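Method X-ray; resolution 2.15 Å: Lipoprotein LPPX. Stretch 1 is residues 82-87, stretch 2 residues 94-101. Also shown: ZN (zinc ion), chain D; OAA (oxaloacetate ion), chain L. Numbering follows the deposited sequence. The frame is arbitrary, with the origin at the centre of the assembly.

Stretch 1 82-87: GVPFRV
Stretch 2, residues 94-101: VKLFDDWS

The strand through Phe-85 runs antiparallel to strand 94-96, at 150°, with axes 4.8 Å apart at closest. Phi/psi values are extended, for example -134/137 at Phe-85 and -132/152 at Val-94. These two form a non-hydrogen-bonded bridge pair, CA to CA 4.6 Å. Stretch 2 folds back through a type II' turn, Leu-96 to Asp-99, with Phe-97 at 60/-122. Leu-96 N to Asp-99 O is 2.8 Å and Val-94 N to Ser-101 O is 2.9 Å, both hydrogen bonds.

One hydrogen bond joins the stretches: Lys-95 N donates to Pro-84 O at 3.0 Å, 153° at the hydrogen. The same carbonyl oxygen, Pro-84 O, receives a CA-H contact from Val-94 CA at 3.2 Å.

Apolar contacts flank this link. Val-83 (t) places CG1 3.6 Å from CB of Val-94 (m). Phe-85 (t, chi2 94°) and Val-94 share one sheet face; Phe-85 CD1 lies 4.2 Å from Val-94 CG1. Pro-84 CB meets Trp-100 CH2 at 3.8 Å.

Arg-86 (p, then t, t) extends its cationic guanidinium flat over the electron-rich indole of Trp-100 (m, chi2 99°). The planes differ by 6°; Arg-86 NH1 is 3.5 Å from Trp-100 CE2.

At the turn, Asp-98 OD1 and Asp-99 OD2 each bind ZN at 1.9 Å.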

# COMPACT_ATOMS: atom_id res chain seq x y z
N GLY A 82 8.68 16.97 2.07
CA GLY A 82 8.95 17.10 3.50
C GLY A 82 7.75 17.56 4.31
O GLY A 82 7.90 18.22 5.34
N VAL A 83 6.55 17.22 3.83
CA VAL A 83 5.29 17.62 4.47
C VAL A 83 4.94 16.62 5.56
O VAL A 83 4.71 15.44 5.27
CB VAL A 83 4.15 17.67 3.43
CG1 VAL A 83 2.81 17.90 4.11
CG2 VAL A 83 4.43 18.73 2.40
N PRO A 84 4.91 17.06 6.83
CA PRO A 84 4.55 16.09 7.86
C PRO A 84 3.15 15.50 7.64
O PRO A 84 2.24 16.22 7.19
CB PRO A 84 4.59 16.92 9.15
CG PRO A 84 5.40 18.13 8.81
CD PRO A 84 5.18 18.39 7.38
N PHE A 85 2.99 14.22 7.97
CA PHE A 85 1.80 13.44 7.64
C PHE A 85 1.39 12.65 8.86
O PHE A 85 2.23 12.09 9.54
CB PHE A 85 2.11 12.45 6.49
CG PHE A 85 1.02 11.43 6.23
CD1 PHE A 85 0.04 11.67 5.28
CD2 PHE A 85 0.96 10.26 6.95
CE1 PHE A 85 -0.98 10.75 5.04
CE2 PHE A 85 -0.06 9.32 6.72
CZ PHE A 85 -1.03 9.57 5.77
N ARG A 86 0.09 12.61 9.14
CA ARG A 86 -0.40 11.75 10.23
C ARG A 86 -1.78 11.17 9.97
O ARG A 86 -2.58 11.71 9.21
CB ARG A 86 -0.38 12.48 11.58
CG ARG A 86 -1.39 13.59 11.68
CD ARG A 86 -1.20 14.45 12.92
NE ARG A 86 -2.30 15.41 13.02
CZ ARG A 86 -2.36 16.44 13.87
NH1 ARG A 86 -1.36 16.70 14.71
NH2 ARG A 86 -3.42 17.23 13.86
N VAL A 87 -2.03 10.02 10.60
CA VAL A 87 -3.36 9.48 10.77
C VAL A 87 -3.61 9.38 12.28
O VAL A 87 -2.89 8.67 12.99
CB VAL A 87 -3.51 8.09 10.10
CG1 VAL A 87 -4.85 7.46 10.46
CG2 VAL A 87 -3.38 8.22 8.60
N VAL A 94 -2.13 16.57 6.98
CA VAL A 94 -0.79 17.06 6.60
C VAL A 94 -0.57 18.44 7.22
O VAL A 94 -1.52 19.17 7.47
CB VAL A 94 -0.58 17.14 5.06
CG1 VAL A 94 -0.62 15.77 4.44
CG2 VAL A 94 -1.61 18.05 4.40
N LYS A 95 0.70 18.78 7.47
CA LYS A 95 1.08 20.05 8.06
C LYS A 95 1.70 20.94 6.99
O LYS A 95 2.72 20.60 6.38
CB LYS A 95 2.06 19.84 9.22
CG LYS A 95 2.31 21.08 10.09
CD LYS A 95 3.36 20.78 11.15
CE LYS A 95 3.55 21.96 12.08
NZ LYS A 95 4.58 21.70 13.12
N LEU A 96 1.06 22.09 6.77
CA LEU A 96 1.57 23.10 5.86
C LEU A 96 1.88 24.36 6.65
O LEU A 96 1.00 24.97 7.27
CB LEU A 96 0.56 23.40 4.77
CG LEU A 96 0.22 22.22 3.87
CD1 LEU A 96 -0.95 22.61 2.98
CD2 LEU A 96 1.42 21.82 3.04
N PHE A 97 3.16 24.72 6.61
CA PHE A 97 3.69 25.81 7.42
C PHE A 97 3.46 25.44 8.88
O PHE A 97 3.95 24.39 9.28
CB PHE A 97 3.13 27.17 6.99
CG PHE A 97 4.08 28.28 7.23
CD1 PHE A 97 5.14 28.47 6.37
CD2 PHE A 97 3.97 29.10 8.34
CE1 PHE A 97 6.06 29.49 6.58
CE2 PHE A 97 4.89 30.11 8.56
CZ PHE A 97 5.93 30.30 7.67
N ASP A 98 2.76 26.23 9.68
CA ASP A 98 2.51 25.85 11.08
C ASP A 98 1.14 25.20 11.30
O ASP A 98 0.71 25.05 12.45
CB ASP A 98 2.64 27.06 12.02
CG ASP A 98 1.61 28.15 11.72
OD1 ASP A 98 1.20 28.29 10.55
OD2 ASP A 98 1.23 28.88 12.64
N ASP A 99 0.45 24.83 10.22
CA ASP A 99 -0.97 24.50 10.31
C ASP A 99 -1.26 23.11 9.76
O ASP A 99 -0.91 22.81 8.61
CB ASP A 99 -1.82 25.51 9.53
CG ASP A 99 -1.57 26.93 9.95
OD1 ASP A 99 -1.82 27.28 11.13
OD2 ASP A 99 -1.15 27.74 9.09
N TRP A 100 -1.90 22.29 10.59
CA TRP A 100 -2.42 20.99 10.16
C TRP A 100 -3.73 21.15 9.40
O TRP A 100 -4.58 21.91 9.82
CB TRP A 100 -2.65 20.10 11.39
CG TRP A 100 -1.38 19.60 11.96
CD1 TRP A 100 -0.70 20.11 13.03
CD2 TRP A 100 -0.60 18.51 11.46
NE1 TRP A 100 0.45 19.38 13.24
CE2 TRP A 100 0.53 18.40 12.28
CE3 TRP A 100 -0.76 17.61 10.40
CZ2 TRP A 100 1.50 17.42 12.08
CZ3 TRP A 100 0.19 16.65 10.20
CH2 TRP A 100 1.31 16.56 11.04
N SER A 101 -3.88 20.45 8.29
CA SER A 101 -5.17 20.36 7.62
C SER A 101 -5.51 18.90 7.33
O SER A 101 -4.63 18.09 7.08
CB SER A 101 -5.18 21.19 6.33
OG SER A 101 -4.21 20.70 5.43
ZN ZN D . -0.22 29.29 9.76
O1 OAA L . 4.82 13.96 11.51
O2 OAA L . 3.37 14.57 13.00
O4 OAA L . 7.44 16.58 13.81
O5 OAA L . 6.33 15.93 15.58
O3 OAA L . 5.05 18.22 13.64
C1 OAA L . 4.38 14.83 12.30
C2 OAA L . 5.03 16.20 12.37
C3 OAA L . 5.09 16.82 13.76
C4 OAA L . 6.36 16.42 14.42